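Local structure of putative oxidoreductase (Klebsiella pneumoniae subsp. pneumoniae MGH 78578, 3E82) at residues K98-D103 with R119-F124. The protein is a putative oxidoreductase of the Gfo/Idh/MocA family that probably binds a nicotinamide adenine dinucleotide cofactor in its Rossmann-fold domain. Numbering follows the deposited sequence.
Sequences KPFTLD and RLLSVF
F100 and V123 meet inside a beta-alpha-beta crossover of the Rossmann domain, which shows how the loop leaving one parallel strand can pack on the next: strand 93-96 runs into loop 98-103, where a cis peptide precedes P99 in a Lys-Pro pair, as in many relatives of the Gfo/Idh/MocA family, then helix 104-116, and the chain returns as edge strand 121-123. The apolar part centres on the F100 ring. V123 CG2 lies over one face as a CH-pi contact, 3.8 Å from the ring centroid and 23° off the normal, displaced toward the rim, with F100 CG 3.5 Å from V123 CG2. T101 CG2 sits over the opposite face, so the ring is sandwiched between a methyl of the strand and one of its own loop. L121 CD2 approaches F100 CZ obliquely at 3.8 Å, while A107 and A323 add to the buried packing. With CG anti to its backbone N (chi1 -176°), the F100 side chain crosses those of V123 and L121 at about a right angle. The K98 chain, bent at chi3 and chi4, brings NZ to a weak hydrogen bond with F124 O at 3.3 Å. Within the loop, T101 OG1 donates to D103 O at 2.7 Å, from 40° above the carbonyl plane.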
# COMPACT_ATOMS: atom_id res chain seq x y z
N LYS B 98 -24.81 -9.82 3.55
CA LYS B 98 -23.95 -9.09 4.47
C LYS B 98 -24.67 -7.83 4.97
O LYS B 98 -25.43 -7.21 4.24
CB LYS B 98 -22.62 -8.70 3.80
CG LYS B 98 -21.73 -9.89 3.40
CD LYS B 98 -20.34 -9.42 2.96
CE LYS B 98 -20.41 -8.53 1.72
NZ LYS B 98 -20.80 -9.30 0.52
N PRO B 99 -24.45 -7.45 6.24
CA PRO B 99 -23.59 -8.13 7.22
C PRO B 99 -24.30 -9.30 7.89
O PRO B 99 -25.51 -9.27 8.12
CB PRO B 99 -23.26 -7.02 8.21
CG PRO B 99 -24.56 -6.27 8.26
CD PRO B 99 -24.91 -6.15 6.78
N PHE B 100 -23.51 -10.32 8.22
CA PHE B 100 -24.00 -11.52 8.89
C PHE B 100 -24.85 -11.07 10.09
O PHE B 100 -26.05 -11.36 10.16
CB PHE B 100 -22.79 -12.33 9.37
CG PHE B 100 -23.13 -13.64 10.01
CD1 PHE B 100 -22.14 -14.38 10.65
CD2 PHE B 100 -24.43 -14.14 10.00
CE1 PHE B 100 -22.44 -15.59 11.28
CE2 PHE B 100 -24.74 -15.34 10.63
CZ PHE B 100 -23.74 -16.07 11.27
N THR B 101 -24.21 -10.38 11.02
CA THR B 101 -24.85 -9.85 12.22
C THR B 101 -24.19 -8.49 12.48
O THR B 101 -23.30 -8.07 11.73
CB THR B 101 -24.62 -10.75 13.46
OG1 THR B 101 -23.21 -10.91 13.67
CG2 THR B 101 -25.27 -12.11 13.27
N LEU B 102 -24.61 -7.81 13.54
CA LEU B 102 -24.02 -6.51 13.84
C LEU B 102 -22.84 -6.63 14.80
O LEU B 102 -22.01 -5.72 14.87
CB LEU B 102 -25.09 -5.55 14.37
CG LEU B 102 -26.20 -5.29 13.35
CD1 LEU B 102 -27.16 -4.25 13.89
CD2 LEU B 102 -25.58 -4.80 12.04
N ASP B 103 -22.76 -7.73 15.54
CA ASP B 103 -21.63 -7.95 16.44
C ASP B 103 -21.27 -9.43 16.47
O ASP B 103 -22.07 -10.27 16.08
CB ASP B 103 -21.89 -7.42 17.86
CG ASP B 103 -22.94 -8.22 18.64
OD1 ASP B 103 -23.20 -9.40 18.31
OD2 ASP B 103 -23.48 -7.66 19.61
N ARG B 119 -29.42 -27.24 10.78
CA ARG B 119 -29.79 -26.59 9.53
C ARG B 119 -28.57 -25.84 8.97
O ARG B 119 -27.71 -25.41 9.73
CB ARG B 119 -30.95 -25.62 9.76
CG ARG B 119 -32.31 -26.31 9.96
CD ARG B 119 -32.82 -26.87 8.65
NE ARG B 119 -33.92 -27.81 8.83
CZ ARG B 119 -34.39 -28.60 7.87
NH1 ARG B 119 -33.85 -28.55 6.65
NH2 ARG B 119 -35.37 -29.47 8.12
N LEU B 120 -28.51 -25.69 7.65
CA LEU B 120 -27.41 -24.96 7.03
C LEU B 120 -27.60 -23.46 7.20
O LEU B 120 -28.69 -22.93 6.99
CB LEU B 120 -27.31 -25.27 5.53
CG LEU B 120 -26.19 -24.52 4.76
CD1 LEU B 120 -25.71 -25.38 3.59
CD2 LEU B 120 -26.69 -23.15 4.25
N LEU B 121 -26.53 -22.79 7.59
CA LEU B 121 -26.53 -21.33 7.76
C LEU B 121 -25.33 -20.84 6.96
O LEU B 121 -24.24 -21.39 7.09
CB LEU B 121 -26.35 -20.94 9.22
CG LEU B 121 -26.02 -19.46 9.50
CD1 LEU B 121 -27.13 -18.55 9.01
CD2 LEU B 121 -25.80 -19.27 10.99
N SER B 122 -25.53 -19.82 6.14
CA SER B 122 -24.43 -19.28 5.36
C SER B 122 -24.56 -17.76 5.22
O SER B 122 -25.60 -17.20 5.56
CB SER B 122 -24.40 -19.94 3.98
OG SER B 122 -23.23 -19.58 3.27
N VAL B 123 -23.51 -17.11 4.74
CA VAL B 123 -23.51 -15.67 4.55
C VAL B 123 -23.13 -15.42 3.09
O VAL B 123 -22.28 -16.12 2.54
CB VAL B 123 -22.50 -14.97 5.49
CG1 VAL B 123 -22.52 -13.47 5.26
CG2 VAL B 123 -22.85 -15.30 6.95
N PHE B 124 -23.76 -14.41 2.48
CA PHE B 124 -23.54 -14.11 1.07
C PHE B 124 -22.18 -13.50 0.70
O PHE B 124 -22.11 -12.35 0.27
CB PHE B 124 -24.68 -13.21 0.56
CG PHE B 124 -24.81 -13.14 -0.95
CD1 PHE B 124 -24.95 -14.31 -1.72
CD2 PHE B 124 -24.85 -11.91 -1.60
CE1 PHE B 124 -25.12 -14.24 -3.11
CE2 PHE B 124 -25.02 -11.83 -3.00
CZ PHE B 124 -25.16 -12.99 -3.75